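Long-range contacts in solute-binding protein Csal_2479 (Chromohalobacter salexigens, PDB 4P1L), which binds D-glucuronate and is probably the periplasmic receptor of a tripartite ATP-independent (TRAP) system that carries solutes into the cytoplasm: residues R27-H32 against G68-A73; N86-P91 against L232-C237; P94-A99 against D128-K133; I136-F141 against L236-A241. All coordinates share one frame; numbering follows the deposited sequence.

Interaction 1: residues R27-H32 against G68-A73; sequences RGWNIH and GDQPDA. With BDP (beta-D-glucopyranuronic acid), chain C.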
loop_
_atom_site.group_PDB
_atom_site.type_symbol
_atom_site.label_atom_id
_atom_site.label_comp_id
_atom_site.label_asym_id
_atom_site.label_seq_id
_atom_site.Cartn_x
_atom_site.Cartn_y
_atom_site.Cartn_z
ATOM N N ARG A 27 19.943 4.966 -6.222
ATOM C CA ARG A 27 18.777 5.850 -6.177
ATOM C C ARG A 27 17.539 5.055 -5.775
ATOM O O ARG A 27 17.284 3.961 -6.286
ATOM C CB ARG A 27 18.479 6.498 -7.526
ATOM C CG ARG A 27 19.659 7.108 -8.202
ATOM C CD ARG A 27 19.490 6.907 -9.680
ATOM N NE ARG A 27 18.839 8.045 -10.297
ATOM C CZ ARG A 27 18.103 7.985 -11.402
ATOM N NH1 ARG A 27 17.872 6.826 -12.013
ATOM N NH2 ARG A 27 17.577 9.099 -11.885
ATOM N N GLY A 28 16.776 5.651 -4.876
ATOM C CA GLY A 28 15.584 5.015 -4.359
ATOM C C GLY A 28 14.365 5.891 -4.520
ATOM O O GLY A 28 14.458 7.124 -4.650
ATOM N N TRP A 29 13.208 5.236 -4.472
ATOM C CA TRP A 29 11.943 5.871 -4.828
ATOM C C TRP A 29 10.957 5.794 -3.672
ATOM O O TRP A 29 10.797 4.746 -3.031
ATOM C CB TRP A 29 11.356 5.146 -6.044
ATOM C CG TRP A 29 10.069 5.711 -6.606
ATOM C CD1 TRP A 29 9.952 6.623 -7.617
ATOM C CD2 TRP A 29 8.739 5.386 -6.209
ATOM N NE1 TRP A 29 8.636 6.896 -7.867
ATOM C CE2 TRP A 29 7.865 6.157 -7.011
ATOM C CE3 TRP A 29 8.188 4.535 -5.240
ATOM C CZ2 TRP A 29 6.483 6.094 -6.882
ATOM C CZ3 TRP A 29 6.799 4.479 -5.120
ATOM C CH2 TRP A 29 5.972 5.243 -5.945
ATOM N N ASN A 30 10.299 6.914 -3.407
ATOM C CA ASN A 30 9.176 6.983 -2.474
ATOM C C ASN A 30 8.147 7.934 -3.065
ATOM O O ASN A 30 8.519 8.989 -3.568
ATOM C CB ASN A 30 9.696 7.496 -1.130
ATOM C CG ASN A 30 8.627 7.697 -0.118
ATOM O OD1 ASN A 30 7.585 7.012 -0.120
ATOM N ND2 ASN A 30 8.909 8.578 0.839
ATOM N N ILE A 31 6.869 7.554 -3.038
ATOM C CA ILE A 31 5.821 8.417 -3.557
ATOM C C ILE A 31 5.462 9.554 -2.570
ATOM O O ILE A 31 4.950 10.613 -2.985
ATOM C CB ILE A 31 4.539 7.591 -3.924
ATOM C CG1 ILE A 31 3.532 8.436 -4.707
ATOM C CG2 ILE A 31 3.835 7.009 -2.677
ATOM C CD1 ILE A 31 2.503 7.606 -5.498
ATOM N N HIS A 32 5.713 9.321 -1.276
ATOM C CA HIS A 32 5.243 10.225 -0.207
ATOM C C HIS A 32 6.267 11.337 0.068
ATOM O O HIS A 32 7.407 11.278 -0.401
ATOM C CB HIS A 32 4.995 9.446 1.090
ATOM C CG HIS A 32 3.934 8.386 0.967
ATOM N ND1 HIS A 32 2.590 8.684 0.955
ATOM C CD2 HIS A 32 4.022 7.035 0.849
ATOM C CE1 HIS A 32 1.890 7.566 0.821
ATOM N NE2 HIS A 32 2.738 6.554 0.757
ATOM N N GLY A 68 9.066 9.496 -10.859
ATOM C CA GLY A 68 7.975 8.915 -11.645
ATOM C C GLY A 68 6.829 8.375 -10.809
ATOM O O GLY A 68 6.993 8.189 -9.603
ATOM N N ASP A 69 5.650 8.138 -11.407
ATOM C CA ASP A 69 4.505 7.576 -10.652
ATOM C C ASP A 69 4.810 6.107 -10.402
ATOM O O ASP A 69 5.766 5.559 -10.954
ATOM C CB ASP A 69 3.140 7.751 -11.379
ATOM C CG ASP A 69 1.883 7.192 -10.564
ATOM O OD1 ASP A 69 1.825 7.179 -9.294
ATOM O OD2 ASP A 69 0.903 6.764 -11.233
ATOM N N GLN A 70 3.984 5.486 -9.581
ATOM C CA GLN A 70 4.285 4.164 -9.030
ATOM C C GLN A 70 4.507 3.066 -10.074
ATOM O O GLN A 70 5.514 2.333 -9.993
ATOM C CB GLN A 70 3.260 3.757 -7.951
ATOM C CG GLN A 70 3.722 2.543 -7.117
ATOM C CD GLN A 70 3.391 2.585 -5.628
ATOM O OE1 GLN A 70 3.989 1.837 -4.839
ATOM N NE2 GLN A 70 2.424 3.426 -5.231
ATOM N N PRO A 71 3.585 2.925 -11.047
ATOM C CA PRO A 71 3.799 1.908 -12.093
ATOM C C PRO A 71 5.100 2.102 -12.859
ATOM O O PRO A 71 5.810 1.129 -13.081
ATOM C CB PRO A 71 2.577 2.079 -13.011
ATOM C CG PRO A 71 1.516 2.660 -12.096
ATOM C CD PRO A 71 2.287 3.607 -11.206
ATOM N N ASP A 72 5.436 3.333 -13.234
ATOM C CA ASP A 72 6.660 3.561 -13.981
ATOM C C ASP A 72 7.889 3.262 -13.122
ATOM O O ASP A 72 8.868 2.728 -13.613
ATOM C CB ASP A 72 6.726 5.001 -14.501
ATOM C CG ASP A 72 5.611 5.309 -15.494
ATOM O OD1 ASP A 72 5.292 4.420 -16.326
ATOM O OD2 ASP A 72 5.042 6.428 -15.420
ATOM N N ALA A 73 7.823 3.598 -11.839
ATOM C CA ALA A 73 8.948 3.325 -10.918
ATOM C C ALA A 73 9.163 1.833 -10.699
ATOM O O ALA A 73 10.314 1.374 -10.593
ATOM C CB ALA A 73 8.720 4.025 -9.577
HETATM C C1 BDP C . -1.002 5.010 -0.173
HETATM C C2 BDP C . 0.224 4.186 -0.538
HETATM C C3 BDP C . 0.882 4.789 -1.719
HETATM C C4 BDP C . -0.114 4.800 -2.835
HETATM C C5 BDP C . -1.384 5.596 -2.434
HETATM C C6 BDP C . -2.453 5.601 -3.525
HETATM O O2 BDP C . 1.090 4.239 0.584
HETATM O O3 BDP C . 2.000 3.837 -2.121
HETATM O O4 BDP C . 0.465 5.380 -4.017
HETATM O O5 BDP C . -1.923 5.041 -1.275
HETATM O O6A BDP C . -3.665 5.604 -3.133
HETATM O O1 BDP C . -1.653 4.426 0.902
HETATM O O6B BDP C . -2.114 5.681 -4.724
#

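Interaction 2: residues N86-P91 against L232-C237; sequences NFNMGP and LPECLC. With BDP (beta-D-glucopyranuronic acid), chain C.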
loop_
_atom_site.group_PDB
_atom_site.type_symbol
_atom_site.label_atom_id
_atom_site.label_comp_id
_atom_site.label_asym_id
_atom_site.label_seq_id
_atom_site.Cartn_x
_atom_site.Cartn_y
_atom_site.Cartn_z
ATOM N N ASN A 86 10.234 1.801 -2.044
ATOM C CA ASN A 86 9.093 1.435 -1.213
ATOM C C ASN A 86 7.886 1.418 -2.143
ATOM O O ASN A 86 7.451 2.455 -2.636
ATOM C CB ASN A 86 8.986 2.463 -0.075
ATOM C CG ASN A 86 7.645 2.480 0.640
ATOM O OD1 ASN A 86 7.220 3.531 1.092
ATOM N ND2 ASN A 86 6.975 1.329 0.752
ATOM N N PHE A 87 7.389 0.217 -2.441
ATOM C CA PHE A 87 6.199 0.086 -3.249
ATOM C C PHE A 87 5.031 -0.447 -2.426
ATOM O O PHE A 87 5.199 -1.392 -1.653
ATOM C CB PHE A 87 6.418 -0.890 -4.405
ATOM C CG PHE A 87 7.422 -0.438 -5.414
ATOM C CD1 PHE A 87 7.363 0.838 -5.951
ATOM C CD2 PHE A 87 8.432 -1.286 -5.827
ATOM C CE1 PHE A 87 8.280 1.260 -6.876
ATOM C CE2 PHE A 87 9.359 -0.868 -6.783
ATOM C CZ PHE A 87 9.271 0.420 -7.300
ATOM N N ASN A 88 3.859 0.131 -2.645
ATOM C CA ASN A 88 2.607 -0.487 -2.223
ATOM C C ASN A 88 2.325 -1.737 -3.084
ATOM O O ASN A 88 2.553 -1.745 -4.314
ATOM C CB ASN A 88 1.473 0.523 -2.327
ATOM C CG ASN A 88 0.177 0.025 -1.707
ATOM O OD1 ASN A 88 -0.600 -0.675 -2.361
ATOM N ND2 ASN A 88 -0.067 0.390 -0.462
HETATM N N MSE A 89 1.862 -2.799 -2.433
HETATM C CA MSE A 89 1.615 -4.066 -3.133
HETATM C C MSE A 89 0.404 -4.056 -4.040
HETATM O O MSE A 89 0.249 -4.950 -4.882
HETATM C CB MSE A 89 1.507 -5.226 -2.147
HETATM C CG MSE A 89 2.800 -5.573 -1.448
HETATM SE SE MSE A 89 4.250 -6.195 -2.670
HETATM C CE MSE A 89 3.841 -8.102 -2.568
ATOM N N GLY A 90 -0.471 -3.061 -3.884
ATOM C CA GLY A 90 -1.609 -2.905 -4.783
ATOM C C GLY A 90 -1.235 -2.790 -6.252
ATOM O O GLY A 90 -1.688 -3.594 -7.082
ATOM N N PRO A 91 -0.432 -1.769 -6.600
ATOM C CA PRO A 91 0.071 -1.599 -7.955
ATOM C C PRO A 91 0.992 -2.712 -8.380
ATOM O O PRO A 91 1.321 -2.803 -9.577
ATOM C CB PRO A 91 0.853 -0.291 -7.891
ATOM C CG PRO A 91 0.385 0.389 -6.711
ATOM C CD PRO A 91 -0.060 -0.627 -5.746
ATOM N N LEU A 232 -3.107 -3.274 2.875
ATOM C CA LEU A 232 -2.103 -3.566 1.874
ATOM C C LEU A 232 -0.704 -3.482 2.501
ATOM O O LEU A 232 -0.303 -2.435 3.046
ATOM C CB LEU A 232 -2.238 -2.595 0.708
ATOM C CG LEU A 232 -3.437 -2.898 -0.228
ATOM C CD1 LEU A 232 -3.716 -1.719 -1.159
ATOM C CD2 LEU A 232 -3.139 -4.171 -1.032
ATOM N N PRO A 233 0.066 -4.585 2.434
ATOM C CA PRO A 233 1.472 -4.434 2.783
ATOM C C PRO A 233 2.183 -3.549 1.770
ATOM O O PRO A 233 1.694 -3.398 0.643
ATOM C CB PRO A 233 2.025 -5.881 2.693
ATOM C CG PRO A 233 0.844 -6.752 2.797
ATOM C CD PRO A 233 -0.254 -5.976 2.064
ATOM N N GLU A 234 3.325 -2.983 2.156
ATOM C CA GLU A 234 4.250 -2.365 1.220
ATOM C C GLU A 234 5.636 -2.992 1.398
ATOM O O GLU A 234 5.991 -3.408 2.498
ATOM C CB GLU A 234 4.331 -0.859 1.456
ATOM C CG GLU A 234 2.965 -0.185 1.576
ATOM C CD GLU A 234 2.983 1.298 1.204
ATOM O OE1 GLU A 234 4.090 1.905 1.195
ATOM O OE2 GLU A 234 1.886 1.839 0.933
ATOM N N CYS A 235 6.412 -3.093 0.320
ATOM C CA CYS A 235 7.748 -3.638 0.431
ATOM C C CYS A 235 8.764 -2.532 0.420
ATOM O O CYS A 235 8.535 -1.459 -0.143
ATOM C CB CYS A 235 8.061 -4.617 -0.703
ATOM S SG CYS A 235 7.997 -3.900 -2.368
ATOM N N LEU A 236 9.902 -2.824 1.035
ATOM C CA LEU A 236 11.160 -2.138 0.781
ATOM C C LEU A 236 11.959 -3.132 -0.040
ATOM O O LEU A 236 12.286 -4.217 0.452
ATOM C CB LEU A 236 11.885 -1.788 2.074
ATOM C CG LEU A 236 13.317 -1.284 1.960
ATOM C CD1 LEU A 236 13.462 -0.204 0.928
ATOM C CD2 LEU A 236 13.770 -0.784 3.318
ATOM N N CYS A 237 12.191 -2.816 -1.306
ATOM C CA CYS A 237 12.849 -3.761 -2.211
ATOM C C CYS A 237 14.019 -3.137 -2.992
ATOM O O CYS A 237 14.156 -1.902 -3.079
ATOM C CB CYS A 237 11.836 -4.331 -3.203
ATOM S SG CYS A 237 11.224 -3.139 -4.433
HETATM C C1 BDP C . -1.002 5.010 -0.173
HETATM C C2 BDP C . 0.224 4.186 -0.538
HETATM C C3 BDP C . 0.882 4.789 -1.719
HETATM C C4 BDP C . -0.114 4.800 -2.835
HETATM C C5 BDP C . -1.384 5.596 -2.434
HETATM C C6 BDP C . -2.453 5.601 -3.525
HETATM O O2 BDP C . 1.090 4.239 0.584
HETATM O O3 BDP C . 2.000 3.837 -2.121
HETATM O O4 BDP C . 0.465 5.380 -4.017
HETATM O O5 BDP C . -1.923 5.041 -1.275
HETATM O O6A BDP C . -3.665 5.604 -3.133
HETATM O O1 BDP C . -1.653 4.426 0.902
HETATM O O6B BDP C . -2.114 5.681 -4.724
#

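Interaction 3: residues P94-A99 against D128-K133; sequences PIVPAA and DALAEK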
loop_
_atom_site.group_PDB
_atom_site.type_symbol
_atom_site.label_atom_id
_atom_site.label_comp_id
_atom_site.label_asym_id
_atom_site.label_seq_id
_atom_site.Cartn_x
_atom_site.Cartn_y
_atom_site.Cartn_z
ATOM N N PRO A 94 -0.870 -6.060 -10.819
ATOM C CA PRO A 94 -0.825 -6.268 -12.274
ATOM C C PRO A 94 0.517 -6.781 -12.814
ATOM O O PRO A 94 0.579 -7.198 -13.968
ATOM C CB PRO A 94 -1.122 -4.874 -12.832
ATOM C CG PRO A 94 -2.012 -4.234 -11.767
ATOM C CD PRO A 94 -1.533 -4.792 -10.445
ATOM N N ILE A 95 1.567 -6.755 -11.997
ATOM C CA ILE A 95 2.897 -7.126 -12.442
ATOM C C ILE A 95 3.271 -8.522 -11.947
ATOM O O ILE A 95 3.917 -9.287 -12.667
ATOM C CB ILE A 95 3.899 -6.067 -11.965
ATOM C CG1 ILE A 95 3.521 -4.729 -12.619
ATOM C CG2 ILE A 95 5.317 -6.456 -12.340
ATOM C CD1 ILE A 95 3.887 -3.545 -11.849
ATOM N N VAL A 96 2.845 -8.845 -10.723
ATOM C CA VAL A 96 3.173 -10.111 -10.065
ATOM C C VAL A 96 1.884 -10.801 -9.644
ATOM O O VAL A 96 1.231 -10.372 -8.707
ATOM C CB VAL A 96 3.995 -9.896 -8.789
ATOM C CG1 VAL A 96 4.360 -11.232 -8.155
ATOM C CG2 VAL A 96 5.221 -9.078 -9.059
ATOM N N PRO A 97 1.510 -11.888 -10.332
ATOM C CA PRO A 97 0.185 -12.469 -10.074
ATOM C C PRO A 97 -0.127 -12.757 -8.602
ATOM O O PRO A 97 -1.218 -12.400 -8.150
ATOM C CB PRO A 97 0.202 -13.741 -10.923
ATOM C CG PRO A 97 1.055 -13.358 -12.092
ATOM C CD PRO A 97 2.141 -12.453 -11.538
ATOM N N ALA A 98 0.804 -13.357 -7.871
ATOM C CA ALA A 98 0.590 -13.691 -6.461
ATOM C C ALA A 98 0.286 -12.479 -5.612
ATOM O O ALA A 98 -0.465 -12.573 -4.629
ATOM C CB ALA A 98 1.818 -14.439 -5.882
ATOM N N ALA A 99 0.861 -11.333 -5.979
ATOM C CA ALA A 99 0.629 -10.109 -5.229
ATOM C C ALA A 99 -0.826 -9.691 -5.253
ATOM O O ALA A 99 -1.276 -9.010 -4.321
ATOM C CB ALA A 99 1.537 -8.955 -5.750
ATOM N N ASP A 128 9.308 -14.510 -2.793
ATOM C CA ASP A 128 9.696 -15.399 -3.876
ATOM C C ASP A 128 9.062 -14.946 -5.192
ATOM O O ASP A 128 9.705 -14.945 -6.240
ATOM C CB ASP A 128 9.273 -16.840 -3.567
ATOM C CG ASP A 128 10.158 -17.507 -2.528
ATOM O OD1 ASP A 128 11.224 -16.964 -2.174
ATOM O OD2 ASP A 128 9.784 -18.604 -2.074
ATOM N N ALA A 129 7.788 -14.575 -5.142
ATOM C CA ALA A 129 7.090 -14.179 -6.361
ATOM C C ALA A 129 7.664 -12.882 -6.950
ATOM O O ALA A 129 7.810 -12.762 -8.174
ATOM C CB ALA A 129 5.617 -14.042 -6.104
ATOM N N LEU A 130 7.978 -11.912 -6.087
ATOM C CA LEU A 130 8.594 -10.680 -6.550
ATOM C C LEU A 130 9.984 -10.910 -7.129
ATOM O O LEU A 130 10.355 -10.246 -8.099
ATOM C CB LEU A 130 8.645 -9.622 -5.437
ATOM C CG LEU A 130 7.453 -8.678 -5.478
ATOM C CD1 LEU A 130 6.137 -9.380 -5.064
ATOM C CD2 LEU A 130 7.759 -7.490 -4.599
ATOM N N ALA A 131 10.736 -11.860 -6.563
ATOM C CA ALA A 131 12.102 -12.133 -7.004
ATOM C C ALA A 131 12.083 -12.627 -8.440
ATOM O O ALA A 131 12.957 -12.304 -9.229
ATOM C CB ALA A 131 12.787 -13.171 -6.097
ATOM N N GLU A 132 11.061 -13.403 -8.772
ATOM C CA GLU A 132 10.899 -13.900 -10.117
ATOM C C GLU A 132 10.686 -12.756 -11.108
ATOM O O GLU A 132 10.977 -12.907 -12.288
ATOM C CB GLU A 132 9.768 -14.935 -10.126
ATOM C CG GLU A 132 8.900 -14.965 -11.342
ATOM C CD GLU A 132 7.987 -16.182 -11.306
ATOM O OE1 GLU A 132 8.510 -17.310 -11.463
ATOM O OE2 GLU A 132 6.763 -16.014 -11.081
ATOM N N LYS A 133 10.215 -11.604 -10.634
ATOM C CA LYS A 133 10.056 -10.427 -11.492
ATOM C C LYS A 133 11.122 -9.360 -11.225
ATOM O O LYS A 133 10.885 -8.173 -11.478
ATOM C CB LYS A 133 8.676 -9.809 -11.287
ATOM C CG LYS A 133 7.521 -10.786 -11.548
ATOM C CD LYS A 133 7.361 -11.119 -13.013
ATOM C CE LYS A 133 6.214 -12.086 -13.221
ATOM N NZ LYS A 133 6.003 -12.301 -14.672
#

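Interaction 4: residues I136-F141 against L236-A241; sequences IVLSWF and LCVAKA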
loop_
_atom_site.group_PDB
_atom_site.type_symbol
_atom_site.label_atom_id
_atom_site.label_comp_id
_atom_site.label_asym_id
_atom_site.label_seq_id
_atom_site.Cartn_x
_atom_site.Cartn_y
_atom_site.Cartn_z
ATOM N N ILE A 136 13.854 -7.684 -5.230
ATOM C CA ILE A 136 14.281 -8.397 -4.044
ATOM C C ILE A 136 13.718 -7.701 -2.799
ATOM O O ILE A 136 14.111 -6.585 -2.477
ATOM C CB ILE A 136 15.807 -8.472 -3.953
ATOM C CG1 ILE A 136 16.402 -9.027 -5.259
ATOM C CG2 ILE A 136 16.207 -9.281 -2.749
ATOM C CD1 ILE A 136 15.849 -10.405 -5.672
ATOM N N VAL A 137 12.772 -8.351 -2.129
ATOM C CA VAL A 137 12.108 -7.744 -0.968
ATOM C C VAL A 137 12.956 -7.942 0.266
ATOM O O VAL A 137 13.347 -9.076 0.591
ATOM C CB VAL A 137 10.730 -8.365 -0.697
ATOM C CG1 VAL A 137 10.172 -7.831 0.617
ATOM C CG2 VAL A 137 9.775 -8.075 -1.835
ATOM N N LEU A 138 13.257 -6.836 0.951
ATOM C CA LEU A 138 14.086 -6.875 2.133
ATOM C C LEU A 138 13.274 -6.757 3.425
ATOM O O LEU A 138 13.685 -7.247 4.467
ATOM C CB LEU A 138 15.104 -5.742 2.090
ATOM C CG LEU A 138 16.033 -5.735 0.872
ATOM C CD1 LEU A 138 17.100 -4.680 1.055
ATOM C CD2 LEU A 138 16.651 -7.103 0.673
ATOM N N SER A 139 12.149 -6.063 3.368
ATOM C CA SER A 139 11.303 -5.916 4.542
ATOM C C SER A 139 9.942 -5.397 4.133
ATOM O O SER A 139 9.755 -4.963 2.994
ATOM C CB SER A 139 11.960 -4.985 5.552
ATOM O OG SER A 139 12.093 -3.682 5.021
ATOM N N TRP A 140 8.992 -5.463 5.063
ATOM C CA TRP A 140 7.602 -5.051 4.809
ATOM C C TRP A 140 7.223 -3.860 5.680
ATOM O O TRP A 140 7.376 -3.925 6.890
ATOM C CB TRP A 140 6.635 -6.190 5.107
ATOM C CG TRP A 140 6.909 -7.436 4.343
ATOM C CD1 TRP A 140 7.439 -8.591 4.832
ATOM C CD2 TRP A 140 6.654 -7.664 2.962
ATOM N NE1 TRP A 140 7.548 -9.523 3.835
ATOM C CE2 TRP A 140 7.050 -8.993 2.679
ATOM C CE3 TRP A 140 6.106 -6.896 1.941
ATOM C CZ2 TRP A 140 6.935 -9.558 1.410
ATOM C CZ3 TRP A 140 6.004 -7.466 0.662
ATOM C CH2 TRP A 140 6.407 -8.781 0.422
ATOM N N PHE A 141 6.738 -2.798 5.042
ATOM C CA PHE A 141 6.167 -1.638 5.718
ATOM C C PHE A 141 4.642 -1.831 5.867
ATOM O O PHE A 141 4.000 -2.509 5.046
ATOM C CB PHE A 141 6.396 -0.352 4.910
ATOM C CG PHE A 141 7.820 0.184 4.914
ATOM C CD1 PHE A 141 8.841 -0.459 5.573
ATOM C CD2 PHE A 141 8.120 1.354 4.223
ATOM C CE1 PHE A 141 10.149 0.048 5.538
ATOM C CE2 PHE A 141 9.411 1.868 4.206
ATOM C CZ PHE A 141 10.422 1.202 4.864
ATOM N N LEU A 236 9.902 -2.824 1.035
ATOM C CA LEU A 236 11.160 -2.138 0.781
ATOM C C LEU A 236 11.959 -3.132 -0.040
ATOM O O LEU A 236 12.286 -4.217 0.452
ATOM C CB LEU A 236 11.885 -1.788 2.074
ATOM C CG LEU A 236 13.317 -1.284 1.960
ATOM C CD1 LEU A 236 13.462 -0.204 0.928
ATOM C CD2 LEU A 236 13.770 -0.784 3.318
ATOM N N CYS A 237 12.191 -2.816 -1.306
ATOM C CA CYS A 237 12.849 -3.761 -2.211
ATOM C C CYS A 237 14.019 -3.137 -2.992
ATOM O O CYS A 237 14.156 -1.902 -3.079
ATOM C CB CYS A 237 11.836 -4.331 -3.203
ATOM S SG CYS A 237 11.224 -3.139 -4.433
ATOM N N VAL A 238 14.851 -4.019 -3.547
ATOM C CA VAL A 238 16.025 -3.637 -4.338
ATOM C C VAL A 238 15.936 -4.289 -5.738
ATOM O O VAL A 238 15.487 -5.426 -5.869
ATOM C CB VAL A 238 17.331 -4.051 -3.600
ATOM C CG1 VAL A 238 18.580 -3.803 -4.471
ATOM C CG2 VAL A 238 17.449 -3.305 -2.278
ATOM N N ALA A 239 16.351 -3.571 -6.781
ATOM C CA ALA A 239 16.525 -4.168 -8.109
ATOM C C ALA A 239 17.435 -5.412 -8.032
ATOM O O ALA A 239 18.524 -5.392 -7.439
ATOM C CB ALA A 239 17.126 -3.163 -9.084
ATOM N N LYS A 240 16.995 -6.509 -8.625
ATOM C CA LYS A 240 17.803 -7.725 -8.577
ATOM C C LYS A 240 19.219 -7.477 -9.108
ATOM O O LYS A 240 20.187 -7.973 -8.546
ATOM C CB LYS A 240 17.146 -8.867 -9.357
ATOM C CG LYS A 240 17.961 -10.186 -9.288
ATOM C CD LYS A 240 17.300 -11.321 -10.086
ATOM C CE LYS A 240 16.017 -11.809 -9.424
ATOM N NZ LYS A 240 15.703 -13.244 -9.736
ATOM N N ALA A 241 19.330 -6.713 -10.187
ATOM C CA ALA A 241 20.634 -6.397 -10.773
ATOM C C ALA A 241 21.539 -5.699 -9.757
ATOM O O ALA A 241 22.718 -6.036 -9.614
ATOM C CB ALA A 241 20.453 -5.509 -11.992
#

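Interaction 1: residues R27-H32 against G68-A73
A buried strand-to-helix contact, in which the indole of Trp-29 lies against the first turn of helix 70-78, joins strand 26-29 to the loop and helix that reach the glucuronate pocket. Trp-29 is gripped at its rim and over a face. Its NE1 donates to Gly-68 O at 2.7 Å, the acceptor lying in the ring plane while the donor is tilted 31° from the carbonyl plane. Over the five-membered ring sits Ala-73 CB, 3.3 Å from the centroid and only 9° off the normal, a close CH-pi contact; the backbone N of Ile-31 lies on the opposite face. With CG trans to the backbone N (chi1 -177°), the indole leaves the strand toward the helix, and its six-membered ring extends to Gln-70, whose CB is 3.7 Å from Trp-29 CH2.

The Gln-70 side chain runs roughly perpendicular to that of Trp-29 and ends at the sugar, where NE2 donates to O3 of the glucuronate at 3.2 Å. From the strand side, Ile-31 CD1 comes within 3.4 Å of the ligand's O4, and His-32 NE2 donates to its O2 at 2.8 Å, near the plane of the imidazole. An Asx turn, with Asn-30 OD1 accepting from His-32 N, shapes the backbone that presents this histidine.

Because Gln-70 OE1 accepts from the backbone N of Asn-88, the amide is held with NE2 turned to the ligand. The chemistry thus implies a two-shell arrangement: the indole fills the space behind Gln-70 with its own buried N-H satisfied, and Gln-70 and His-32 offer donors to neighbouring sugar hydroxyls.

Interaction 2: residues N86-P91 against L232-C237
The carboxylate of Glu-234 has an asparagine amide at each oxygen, Asn-86 at OE1 and Asn-88 at OE2, while the Phe-87 ring is approached obliquely by Cys-237 SG, 3.6 Å from CD2. The setting is an antiparallel strand pair, 84-88 with 234-239, at the centre of the mixed sheet of a periplasmic-binding-protein domain. Phe-87 and Cys-235 form its hydrogen-bonded pair; Asn-86, Asn-88 and Glu-234 project from the other face.

Glu-234 CG lies anti to its carbonyl carbon (chi1 -48°) and the chain then extends, bringing the carboxylate between the two amides. Both meet their oxygen on the anti side. Asn-88 ND2 reaches OE2 of Glu-234 at 2.8 Å, nearly straight (174°), its amide plane almost perpendicular to the carboxylate (86° apart). Asn-86 ND2 reaches OE1 of Glu-234 at 3.0 Å, and Asn-86 OD1 accepts from Asn-38 ND2. O2 of the glucuronate donates to OE2 of Glu-234 at 2.6 Å. Donors at both oxygens probably favour the charged carboxylate.

The backbone N of Met-89, a selenomethionine, donates to Pro-233 O at 3.1 Å, and Asn-88 OD1 closes an Asx turn by accepting from Gly-90 N at 2.8 Å.

Interaction 3: residues P94-A99 against D128-K133
Val-96 turns CG1 trans to its backbone N (chi1 -178°) and CG2 trans to its carbonyl carbon, a setting that directs one methyl at Ala-129, near the end of helix 121-132, and the other at Lys-133, just after it. CG1 of Val-96 lies 3.7 Å from Ala-129 CB and 4.0 Å from Leu-130 CD1, the leucine meeting the valine nearly square-on. CG2 of Val-96 meets Lys-133 CG at 3.8 Å, the lysine running antiparallel to the valine. Lys-133 bends at chi2 (-71°) and is then fully extended, so that its methylenes lie along the Ile-95 carbonyl oxygen, Lys-133 CE coming to 3.7 Å of Ile-95 O. Ala-129 CB is also met by Ala-98 CB at 3.8 Å, methyl against methyl.

No hydrogen bond joins the segments; the contact is apolar, with the aliphatic part of Lys-133 closing one side. Each side is shaped by its own backbone instead: Ala-99 N bonds to Val-96 O at 2.9 Å, curling the loop so that Val-96 and Ala-98 both look at the helix, and Lys-133 N bonds to Leu-130 O near the C-terminal end of the helix. An alanine at Lys-133 would remove the chain beyond CB and would probably leave Val-96 CG2 and the Ile-95 carbonyl uncovered on that side.

The contact ties the loop that follows strand 84-88 to the end of helix 121-132. Around it, Leu-130 also packs on Met-89 and on Val-137 of strand 135-141, Ile-95 rests on Ile-74 and Arg-78 of helix 70-78, and Arg-78 NE bonds to the carbonyl of Lys-133.

Interaction 4: residues I136-F141 against L236-A241
Strands 136-141 and 236-239 run antiparallel, 152° between their directions and 4.5 Å apart at closest approach, with Ile-136 and Val-238 bonded to each other in both directions. A classic beta bulge interrupts the register: Leu-138 and Ser-139 both face Leu-236, whose O accepts from Leu-138 N at 2.8 Å and only weakly from Ser-139 N. The pair joins the edge strand 135-141 to its inner neighbour 234-239, in a sheet with the late strand 234-239 inserted between 84-88 and 135-141, the order of type II periplasmic binding proteins.

Leu-138 CD1 meets Val-238 CG2 at 3.6 Å, their side chains crossing at a slant, on a face where Leu-138 also packs on helix 248-282. Leu-236 carries CG trans to its N (chi1 170°), which sends CD2 to 4.2 Å from Phe-141 CZ. Leu-236 CB is 3.5 Å from Ser-139 OG, a hydroxyl hydrogen-bonded to Ala-258 O of helix 248-282.

At the other end, Ile-136 packs across Lys-240, CG1 lying 3.8 Å from Lys-240 CA and CD1 4.0 Å from Lys-240 CE. A glycine at Ile-136 would probably open a gap beside the start of helix 240-245 and leave the aliphatic part of Lys-240 without this support.

Within the bulge, Leu-236 N also donates to Ser-139 O, 2.9 Å away in an almost straight bond (176°).

In the fold
Interactions 1, 2 and 4 follow one another across a single sheet, and interaction 3 packs against one face of it, through Leu-130. Interaction 2 is the hub. Its centre is 11 Å from that of interaction 1, to which Asn-86 N is joined through Trp-29 O (3.2 Å), and 9 Å from that of interaction 4, with which it shares Leu-236 and Cys-237 and bonds through Glu-234 O and Phe-141 N (2.7 Å). Interactions 1 and 2 both touch the glucuronate. Interaction 3 stays back from it, Ile-95 about 12 Å away between nearest atoms, yet meets interaction 2 where Leu-130 CD1 packs 3.6 Å from Met-89 CE, and interaction 4 through Leu-130 and Val-137.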